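Local coordinates for erythrocyte membrane protein 1 (PDB 2XU0) that probably binds host-cell surface receptors in red-cell rosetting, this chain being the N-terminal segment and first Duffy-binding-like domain of the much longer parasite adhesin, at residues 14-19 / 279-283; 140-144 / 215-219; 161-166 / 263-268; 308-313 / 414-418. The protein carries 10 engineered substitutions. Residues are numbered along the deposited sequence.

Contact 1: residues 14-19 / 279-283; sequences TLSESH and FRKGS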
# COMPACT_ATOMS: atom_id res chain seq x y z
N THR A 14 5.28 -8.49 14.00
CA THR A 14 5.12 -7.09 14.36
C THR A 14 6.37 -6.52 15.04
O THR A 14 6.88 -5.49 14.61
CB THR A 14 3.89 -6.90 15.26
OG1 THR A 14 2.77 -7.53 14.67
CG2 THR A 14 3.56 -5.44 15.45
N LEU A 15 6.85 -7.19 16.09
CA LEU A 15 7.99 -6.74 16.89
C LEU A 15 9.31 -6.88 16.19
O LEU A 15 10.24 -6.13 16.49
CB LEU A 15 8.01 -7.55 18.19
CG LEU A 15 7.27 -7.06 19.45
CD1 LEU A 15 6.14 -6.08 19.17
CD2 LEU A 15 6.82 -8.23 20.28
N SER A 16 9.43 -7.89 15.31
CA SER A 16 10.68 -8.15 14.62
C SER A 16 10.87 -7.35 13.33
O SER A 16 11.98 -7.34 12.80
CB SER A 16 10.89 -9.65 14.42
OG SER A 16 10.00 -10.18 13.45
N GLU A 17 9.82 -6.63 12.85
CA GLU A 17 9.93 -5.80 11.65
C GLU A 17 11.11 -4.84 11.80
O GLU A 17 11.21 -4.13 12.81
CB GLU A 17 8.63 -5.01 11.41
CG GLU A 17 8.73 -4.05 10.21
CD GLU A 17 7.51 -3.23 9.85
OE1 GLU A 17 6.39 -3.56 10.31
OE2 GLU A 17 7.66 -2.24 9.09
N SER A 18 12.01 -4.80 10.79
CA SER A 18 13.20 -3.93 10.77
C SER A 18 12.90 -2.45 10.99
O SER A 18 12.00 -1.88 10.36
CB SER A 18 13.95 -4.08 9.45
OG SER A 18 15.12 -3.28 9.44
N HIS A 19 13.73 -1.79 11.83
CA HIS A 19 13.58 -0.34 12.05
C HIS A 19 13.98 0.38 10.74
O HIS A 19 13.73 1.56 10.59
CB HIS A 19 14.49 0.09 13.24
CG HIS A 19 15.95 0.11 12.88
ND1 HIS A 19 16.68 -1.07 12.73
CD2 HIS A 19 16.76 1.17 12.62
CE1 HIS A 19 17.91 -0.69 12.40
NE2 HIS A 19 18.00 0.65 12.32
N PHE A 279 1.92 -0.18 15.06
CA PHE A 279 3.27 -0.19 15.58
C PHE A 279 4.23 0.36 14.56
O PHE A 279 4.14 0.02 13.37
CB PHE A 279 3.73 -1.63 15.94
CG PHE A 279 2.95 -2.34 17.02
CD1 PHE A 279 3.48 -2.49 18.30
CD2 PHE A 279 1.72 -2.94 16.74
CE1 PHE A 279 2.79 -3.21 19.28
CE2 PHE A 279 1.02 -3.64 17.73
CZ PHE A 279 1.56 -3.77 19.00
N ARG A 280 5.19 1.17 15.02
CA ARG A 280 6.25 1.73 14.19
C ARG A 280 7.49 1.95 15.04
O ARG A 280 7.37 2.05 16.26
CB ARG A 280 5.82 3.01 13.43
CG ARG A 280 5.13 4.06 14.29
CD ARG A 280 5.17 5.43 13.65
NE ARG A 280 6.53 5.94 13.69
CZ ARG A 280 7.00 6.75 14.63
NH1 ARG A 280 6.19 7.23 15.57
NH2 ARG A 280 8.27 7.13 14.61
N LYS A 281 8.68 1.96 14.41
CA LYS A 281 9.94 2.14 15.11
C LYS A 281 10.64 3.40 14.70
O LYS A 281 10.53 3.81 13.55
CB LYS A 281 10.90 0.95 14.88
CG LYS A 281 10.38 -0.34 15.48
CD LYS A 281 11.35 -1.46 15.30
CE LYS A 281 10.73 -2.75 15.79
NZ LYS A 281 11.62 -3.90 15.50
N GLY A 282 11.35 4.00 15.64
CA GLY A 282 12.19 5.15 15.38
C GLY A 282 13.50 4.69 14.77
O GLY A 282 13.80 3.50 14.75
N SER A 283 14.30 5.64 14.33
CA SER A 283 15.61 5.41 13.73
C SER A 283 16.57 4.71 14.70
O SER A 283 17.49 4.03 14.27
CB SER A 283 16.21 6.74 13.29
OG SER A 283 15.29 7.43 12.47
O HOH W 1 13.04 3.87 11.47

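Contact 2: residues 140-144 / 215-219; sequences DQNLE and DKVQK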
# COMPACT_ATOMS: atom_id res chain seq x y z
N ASP A 140 -15.18 5.49 -1.96
CA ASP A 140 -15.27 6.95 -2.12
C ASP A 140 -16.56 7.43 -2.83
O ASP A 140 -16.72 8.62 -3.09
CB ASP A 140 -14.03 7.43 -2.94
CG ASP A 140 -14.01 7.00 -4.41
OD1 ASP A 140 -14.79 6.07 -4.79
OD2 ASP A 140 -13.19 7.53 -5.18
N GLN A 141 -17.46 6.49 -3.16
CA GLN A 141 -18.69 6.75 -3.90
C GLN A 141 -19.58 7.91 -3.45
O GLN A 141 -20.05 8.67 -4.30
CB GLN A 141 -19.45 5.46 -4.16
CG GLN A 141 -20.16 5.44 -5.51
CD GLN A 141 -21.65 5.61 -5.39
OE1 GLN A 141 -22.28 6.25 -6.23
NE2 GLN A 141 -22.25 4.98 -4.38
N ASN A 142 -19.70 8.13 -2.13
CA ASN A 142 -20.49 9.22 -1.55
C ASN A 142 -19.92 10.59 -1.86
O ASN A 142 -20.67 11.58 -1.91
CB ASN A 142 -20.62 9.03 -0.03
CG ASN A 142 -19.32 9.06 0.72
OD1 ASN A 142 -18.39 8.27 0.47
ND2 ASN A 142 -19.22 10.00 1.64
N LEU A 143 -18.57 10.65 -2.07
CA LEU A 143 -17.89 11.90 -2.41
C LEU A 143 -18.15 12.32 -3.86
O LEU A 143 -17.78 13.42 -4.23
CB LEU A 143 -16.37 11.85 -2.09
CG LEU A 143 -15.93 11.47 -0.65
CD1 LEU A 143 -14.43 11.68 -0.48
CD2 LEU A 143 -16.67 12.30 0.41
N GLU A 144 -18.85 11.47 -4.66
CA GLU A 144 -19.25 11.80 -6.06
C GLU A 144 -20.56 12.63 -6.07
O GLU A 144 -21.06 12.97 -7.14
CB GLU A 144 -19.45 10.54 -6.90
CG GLU A 144 -18.22 9.65 -7.06
CD GLU A 144 -18.41 8.49 -8.01
OE1 GLU A 144 -19.15 8.66 -9.01
OE2 GLU A 144 -17.84 7.41 -7.76
N ASP A 215 -14.03 12.40 -13.19
CA ASP A 215 -13.37 12.99 -12.01
C ASP A 215 -14.35 13.63 -11.02
O ASP A 215 -14.07 14.70 -10.46
CB ASP A 215 -12.31 14.02 -12.46
CG ASP A 215 -11.02 14.07 -11.65
OD1 ASP A 215 -10.81 13.16 -10.82
OD2 ASP A 215 -10.19 14.96 -11.92
N LYS A 216 -15.51 12.96 -10.81
CA LYS A 216 -16.60 13.46 -9.96
C LYS A 216 -16.22 13.80 -8.54
O LYS A 216 -16.63 14.84 -8.04
CB LYS A 216 -17.84 12.54 -10.02
CG LYS A 216 -18.65 12.84 -11.29
CD LYS A 216 -19.82 11.91 -11.51
CE LYS A 216 -20.53 12.21 -12.82
NZ LYS A 216 -21.73 11.36 -13.01
N VAL A 217 -15.41 12.92 -7.88
CA VAL A 217 -14.97 13.17 -6.49
C VAL A 217 -14.24 14.48 -6.43
O VAL A 217 -14.60 15.32 -5.63
CB VAL A 217 -14.12 12.00 -5.88
CG1 VAL A 217 -13.54 12.41 -4.53
CG2 VAL A 217 -14.94 10.73 -5.74
N GLN A 218 -13.25 14.70 -7.33
CA GLN A 218 -12.45 15.93 -7.36
C GLN A 218 -13.24 17.17 -7.70
O GLN A 218 -13.04 18.23 -7.08
CB GLN A 218 -11.22 15.79 -8.27
CG GLN A 218 -10.16 14.87 -7.68
CD GLN A 218 -9.76 15.25 -6.26
OE1 GLN A 218 -9.49 16.42 -5.94
NE2 GLN A 218 -9.65 14.28 -5.40
N LYS A 219 -14.14 17.05 -8.69
CA LYS A 219 -14.98 18.18 -9.11
C LYS A 219 -15.92 18.61 -7.99
O LYS A 219 -16.06 19.81 -7.76
CB LYS A 219 -15.70 17.85 -10.42
CG LYS A 219 -14.68 17.72 -11.54
CD LYS A 219 -15.24 17.51 -12.92
CE LYS A 219 -14.12 17.13 -13.87
NZ LYS A 219 -13.21 18.26 -14.19
O HOH W 2 -18.83 15.21 -5.82

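Contact 3: residues 161-166 / 263-268; sequences VLVTAK and QIWKAL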
# COMPACT_ATOMS: atom_id res chain seq x y z
N VAL A 161 -16.84 12.92 4.66
CA VAL A 161 -15.53 12.27 4.80
C VAL A 161 -15.53 11.24 5.92
O VAL A 161 -14.94 10.17 5.77
CB VAL A 161 -14.36 13.31 4.87
CG1 VAL A 161 -13.01 12.60 5.05
CG2 VAL A 161 -14.34 14.18 3.61
N LEU A 162 -16.23 11.52 7.03
CA LEU A 162 -16.34 10.56 8.14
C LEU A 162 -17.11 9.33 7.69
O LEU A 162 -16.72 8.21 8.01
CB LEU A 162 -17.00 11.16 9.39
CG LEU A 162 -16.26 12.27 10.16
CD1 LEU A 162 -16.96 12.54 11.46
CD2 LEU A 162 -14.82 11.93 10.45
N VAL A 163 -18.16 9.54 6.85
CA VAL A 163 -18.97 8.45 6.27
C VAL A 163 -18.05 7.58 5.38
O VAL A 163 -18.10 6.36 5.47
CB VAL A 163 -20.22 9.01 5.51
CG1 VAL A 163 -20.97 7.90 4.74
CG2 VAL A 163 -21.17 9.74 6.47
N THR A 164 -17.16 8.23 4.56
CA THR A 164 -16.21 7.49 3.70
C THR A 164 -15.28 6.63 4.58
O THR A 164 -15.12 5.43 4.34
CB THR A 164 -15.39 8.52 2.85
OG1 THR A 164 -16.25 9.29 2.02
CG2 THR A 164 -14.32 7.87 2.02
N ALA A 165 -14.68 7.26 5.61
CA ALA A 165 -13.76 6.61 6.54
C ALA A 165 -14.38 5.40 7.24
O ALA A 165 -13.82 4.30 7.18
CB ALA A 165 -13.23 7.62 7.55
N LYS A 166 -15.59 5.58 7.83
CA LYS A 166 -16.31 4.49 8.48
C LYS A 166 -16.44 3.27 7.55
O LYS A 166 -16.00 2.16 7.90
CB LYS A 166 -17.71 4.98 8.94
CG LYS A 166 -18.64 3.85 9.44
CD LYS A 166 -20.11 4.27 9.41
CE LYS A 166 -21.09 3.18 9.81
NZ LYS A 166 -21.22 2.11 8.78
N GLN A 263 -10.25 13.28 13.79
CA GLN A 263 -11.64 12.77 13.75
C GLN A 263 -11.79 11.78 12.60
O GLN A 263 -12.42 10.72 12.76
CB GLN A 263 -12.65 13.90 13.51
CG GLN A 263 -12.52 15.12 14.38
CD GLN A 263 -13.58 16.12 14.02
OE1 GLN A 263 -14.78 15.90 14.23
NE2 GLN A 263 -13.15 17.25 13.44
N ILE A 264 -11.19 12.10 11.44
CA ILE A 264 -11.21 11.21 10.27
C ILE A 264 -10.60 9.83 10.66
O ILE A 264 -11.20 8.79 10.36
CB ILE A 264 -10.57 11.87 9.02
CG1 ILE A 264 -11.49 13.03 8.50
CG2 ILE A 264 -10.33 10.82 7.87
CD1 ILE A 264 -10.77 14.31 7.82
N TRP A 265 -9.45 9.83 11.37
CA TRP A 265 -8.80 8.58 11.82
C TRP A 265 -9.73 7.82 12.77
O TRP A 265 -9.75 6.59 12.73
CB TRP A 265 -7.47 8.86 12.54
CG TRP A 265 -6.78 7.60 13.03
CD1 TRP A 265 -6.74 7.13 14.31
CD2 TRP A 265 -6.13 6.61 12.22
NE1 TRP A 265 -6.15 5.89 14.34
CE2 TRP A 265 -5.71 5.58 13.08
CE3 TRP A 265 -5.84 6.51 10.84
CZ2 TRP A 265 -5.04 4.45 12.61
CZ3 TRP A 265 -5.18 5.39 10.38
CH2 TRP A 265 -4.75 4.39 11.25
N LYS A 266 -10.45 8.57 13.67
CA LYS A 266 -11.41 8.00 14.64
C LYS A 266 -12.53 7.30 13.86
O LYS A 266 -12.77 6.13 14.10
CB LYS A 266 -11.95 9.11 15.58
CG LYS A 266 -12.70 8.56 16.78
CD LYS A 266 -13.07 9.62 17.79
CE LYS A 266 -13.89 9.01 18.91
NZ LYS A 266 -14.41 10.03 19.87
N ALA A 267 -13.14 7.96 12.86
CA ALA A 267 -14.16 7.32 12.04
C ALA A 267 -13.62 6.07 11.31
O ALA A 267 -14.23 5.00 11.34
CB ALA A 267 -14.73 8.32 11.04
N LEU A 268 -12.43 6.19 10.69
CA LEU A 268 -11.81 5.09 9.96
C LEU A 268 -11.62 3.84 10.81
O LEU A 268 -11.70 2.73 10.28
CB LEU A 268 -10.46 5.55 9.33
CG LEU A 268 -9.67 4.49 8.50
CD1 LEU A 268 -10.41 4.12 7.18
CD2 LEU A 268 -8.28 5.01 8.17
O HOH W 3 -14.49 1.69 10.19

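Contact 4: residues 308-313 / 414-418; sequences YVPQFL and DKEFY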
# COMPACT_ATOMS: atom_id res chain seq x y z
N TYR A 308 1.52 12.03 5.28
CA TYR A 308 2.56 13.04 5.00
C TYR A 308 3.70 12.43 4.18
O TYR A 308 4.77 13.02 4.05
CB TYR A 308 3.03 13.77 6.28
CG TYR A 308 1.90 14.60 6.83
CD1 TYR A 308 1.62 15.87 6.32
CD2 TYR A 308 0.97 14.05 7.71
CE1 TYR A 308 0.50 16.59 6.73
CE2 TYR A 308 -0.19 14.73 8.08
CZ TYR A 308 -0.41 16.01 7.60
OH TYR A 308 -1.49 16.74 8.01
N VAL A 309 3.45 11.24 3.64
CA VAL A 309 4.42 10.52 2.80
C VAL A 309 3.96 10.63 1.34
O VAL A 309 2.80 10.29 1.08
CB VAL A 309 4.62 9.02 3.23
CG1 VAL A 309 5.58 8.28 2.27
CG2 VAL A 309 5.12 8.92 4.67
N PRO A 310 4.82 11.06 0.37
CA PRO A 310 4.38 11.07 -1.03
C PRO A 310 3.71 9.76 -1.42
O PRO A 310 4.20 8.67 -1.12
CB PRO A 310 5.68 11.32 -1.83
CG PRO A 310 6.56 12.06 -0.87
CD PRO A 310 6.23 11.50 0.49
N GLN A 311 2.58 9.89 -2.11
CA GLN A 311 1.73 8.77 -2.54
C GLN A 311 2.46 7.68 -3.33
O GLN A 311 2.25 6.49 -3.06
CB GLN A 311 0.49 9.29 -3.28
CG GLN A 311 -0.50 8.20 -3.67
CD GLN A 311 -1.78 8.74 -4.18
OE1 GLN A 311 -1.83 9.39 -5.24
NE2 GLN A 311 -2.87 8.39 -3.50
N PHE A 312 3.32 8.07 -4.30
CA PHE A 312 4.09 7.12 -5.09
C PHE A 312 4.95 6.22 -4.18
O PHE A 312 5.04 5.02 -4.41
CB PHE A 312 4.99 7.87 -6.14
CG PHE A 312 6.06 6.95 -6.68
CD1 PHE A 312 5.74 5.90 -7.54
CD2 PHE A 312 7.38 7.05 -6.23
CE1 PHE A 312 6.70 4.95 -7.91
CE2 PHE A 312 8.34 6.12 -6.62
CZ PHE A 312 8.00 5.09 -7.48
N LEU A 313 5.61 6.80 -3.17
CA LEU A 313 6.45 6.04 -2.22
C LEU A 313 5.60 5.05 -1.39
O LEU A 313 6.03 3.91 -1.14
CB LEU A 313 7.25 7.00 -1.30
CG LEU A 313 8.26 7.89 -2.05
CD1 LEU A 313 8.92 8.87 -1.11
CD2 LEU A 313 9.30 7.04 -2.85
N ASP A 414 5.73 17.85 -2.15
CA ASP A 414 6.62 16.71 -1.89
C ASP A 414 8.11 17.05 -1.78
O ASP A 414 8.90 16.16 -1.44
CB ASP A 414 6.43 15.65 -3.00
CG ASP A 414 5.14 14.85 -2.95
OD1 ASP A 414 4.50 14.82 -1.87
OD2 ASP A 414 4.80 14.21 -3.96
N LYS A 415 8.50 18.31 -2.09
CA LYS A 415 9.91 18.76 -2.08
C LYS A 415 10.66 18.48 -0.78
O LYS A 415 11.68 17.80 -0.85
CB LYS A 415 10.04 20.23 -2.50
CG LYS A 415 11.40 20.58 -3.07
CD LYS A 415 11.51 22.05 -3.39
CE LYS A 415 12.66 22.33 -4.33
NZ LYS A 415 12.78 23.79 -4.61
N GLU A 416 10.16 18.95 0.39
CA GLU A 416 10.84 18.71 1.68
C GLU A 416 11.05 17.23 1.96
O GLU A 416 12.09 16.89 2.54
CB GLU A 416 10.10 19.36 2.86
CG GLU A 416 10.25 20.87 2.96
CD GLU A 416 11.60 21.38 3.45
OE1 GLU A 416 11.95 22.53 3.10
OE2 GLU A 416 12.30 20.65 4.19
N PHE A 417 10.07 16.36 1.59
CA PHE A 417 10.21 14.91 1.84
C PHE A 417 11.40 14.33 1.07
O PHE A 417 12.23 13.65 1.65
CB PHE A 417 8.93 14.14 1.49
CG PHE A 417 8.90 12.78 2.13
CD1 PHE A 417 8.13 12.55 3.26
CD2 PHE A 417 9.58 11.71 1.56
CE1 PHE A 417 8.07 11.28 3.83
CE2 PHE A 417 9.53 10.44 2.14
CZ PHE A 417 8.79 10.25 3.28
N TYR A 418 11.46 14.60 -0.24
CA TYR A 418 12.56 14.13 -1.09
C TYR A 418 13.90 14.76 -0.64
O TYR A 418 14.91 14.08 -0.71
CB TYR A 418 12.24 14.28 -2.59
CG TYR A 418 11.27 13.24 -3.09
CD1 TYR A 418 11.69 11.94 -3.37
CD2 TYR A 418 9.93 13.55 -3.33
CE1 TYR A 418 10.79 10.96 -3.82
CE2 TYR A 418 9.03 12.60 -3.80
CZ TYR A 418 9.46 11.30 -4.03
OH TYR A 418 8.56 10.35 -4.47

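Contact 1: residues 14-19 / 279-283
Strand 279-281 begins with Phe-279, whose ring receives the side chain of Thr-14 over one face. Thr-14 CG2 stands 3.7 Å from the ring centroid, 27° off the normal, a CH-pi contact, and its closest approach is 3.4 Å to Phe-279 CD2. Leu-15 adds a looser apolar touch, its CD1 lying 4.4 Å from Phe-279 CE1. Arg-280 points away and binds Asn-28 on helix 22-39, while its backbone pairs with His-288 of the partner strand 287-289. Lys-281 turns back to the N-terminal residues: with chi2 to chi4 all t, the extended chain carries NZ to the point where helix 13-16 ends. There Lys-281 NZ donates to Leu-15 O (2.8 Å) and to Glu-17 O (2.7 Å), two carbonyls of the turn in which Glu-17 leaves helical geometry. The carboxylate of Glu-17 is engaged elsewhere, with Ser-21 and Arg-23. The Lys-281 carbonyl also shares water 1 with His-19, the water donating to His-19 O (2.6 Å) and Lys-281 O (3.3 Å). Past the strand, Gly-282 O lies 3.8 Å from His-19 CB and Ser-283 O 3.4 Å from His-19 CD2. A lysine ammonium thus meets backbone oxygens instead of a carboxylate, so what Lys-281 recognises is the path of the backbone as the helix ends, where the N-terminal segment meets the Duffy-binding-like domain.

Contact 2: residues 140-144 / 215-219
This is a small, mostly buried contact inside the Duffy-binding-like domain, where the 3-10 turn 141-144, in the loop ahead of helix 154-175, meets the first turn of helix 216-231. Val-217 is its centre, and the backbones come close here, with the CA atoms of Glu-144 and Val-217 4.5 Å apart. Val-217 CG1 packs at 3.8 Å against Leu-143 CB, and Val-217 CG2 lies 3.7 Å from both Glu-144 CG and Asp-140 OD2. Two acidic residues therefore meet the valine without a polar partner on the helix; their carboxylates are instead both drawn into salt bridges with Arg-100. At the margin, Glu-144 CB and Lys-216 CB are 4.0 Å apart, while the rest of the lysine chain runs away from the turn. The backbones are joined through solvent: water 2 donates to Leu-143 O (2.6 Å) and to Lys-216 O (3.1 Å), bridging two carbonyls that could not bond to each other directly. The turn holds its own shape through Leu-143 N to Asp-140 O (2.9 Å) and Glu-144 N to Gln-141 O (3.1 Å). Asn-142 bonds to Asn-160 and Thr-164 of helix 154-175, and Leu-143 packs on the same two residues. The 3-10 turn thus lies between helices 154-175 and 216-231, while Gln-218 separately joins helix 216-231 to Ile-202 of helix 186-204 and Arg-253 of helix 249-268.

Contact 3: residues 161-166 / 263-268
Two alanines let helices 154-175 and 249-268 come together here: the axes of the short segments pass 7.6 Å apart and cross at -37°, with the chains running in the same general direction. Ala-165 and Ala-267 point into the interface, their CB atoms 3.9 Å apart, and these low methyl bumps leave hollows that larger neighbours fill. Leu-162 reaches across with CD2, which settles against the turn formed by Gln-263, Ile-264 and Ala-267, 3.5 Å from Gln-263 O, 3.7 Å from Ile-264 CA and 3.7 Å from Ala-267 CB. From the other helix, Ile-264 presents CG1 to Val-161 CG1 at 3.8 Å, and Ala-165 CB lies 3.7 Å from Ile-264 O. Such close helix-helix contact is part of the alpha-helical core of the Duffy-binding-like fold. Helix 186-204 adds to the hydrophobic layer, its Phe-196 touching Ile-264 and Leu-268 and its Val-203 touching Val-161, while Leu-78 of helix 78-81 packs on Leu-162. Towards the C-terminal end of helix 249-268 the backbones themselves nearly meet. The CA atoms of Ala-165 and Leu-268 are 4.2 Å apart, and CA-H...O contacts run from Leu-268 CA to Ala-165 O (3.5 Å) and from Lys-166 CA to Ala-267 O (3.6 Å). Just past them, water 3 fills the gap, donating to Lys-166 O (2.8 Å) and Leu-268 O (3.0 Å).

Contact 4: residues 308-313 / 414-418
One CH-pi contact crosses the interface: Pro-310 CD lies over the face of the Phe-417 ring, 3.4 Å from its centroid and 14° off the normal. Pro-310 occupies the N-cap position of helix 311-338, which places this contact right at the start of that helix. Apolar contacts extend outward from this pair. Val-309 CG2 is 3.9 Å from Phe-417 CE1, Leu-313 CD1 is 3.7 Å from Phe-417 CE2 and 3.8 Å from Tyr-418 CZ, and Pro-310 CG is 3.9 Å from Tyr-418 CE2. The contact joins the start of a long helix to the short helix 415-423, bringing together segments assigned to the Duffy-binding and C-terminal-subdomain sequence families. Ile-29 and Ile-33 of the N-terminal helix 22-39 also pack on Phe-417, and Tyr-398 of helix 371-407 lies against Leu-313. Across the two segments the polar atoms make van der Waals approaches: Asp-414 OD1 is 3.6 Å from Pro-310 CG, Tyr-308 O is 3.5 Å from Phe-417 CD1, and Tyr-418 OH lies 3.5 Å from Leu-313 CG and 3.9 Å from Phe-312 CD2, at the edge of that ring.

How the contacts relate
Contacts 2 and 3 form one neighbourhood, their centres 16 Å apart: Asn-142 OD1 and Thr-164 OG1 lie 2.8 Å apart, a probable hydrogen bond, and the segments alternate along the chain, interlocking the loop before helix 154-175 with helices 216-231 and 249-268. Both are nested in the long loop closed by contact 1, whose strand 279-281 follows helix 249-268; contacts 1 and 2 lie on opposite sides of the chain's centre, 36 Å apart between centres. Contact 4 comes after the other three, its centre 21 to 24 Å from theirs. Together they tie the N-terminal segment, the Duffy-binding helices and the C-terminal subdomain into one body.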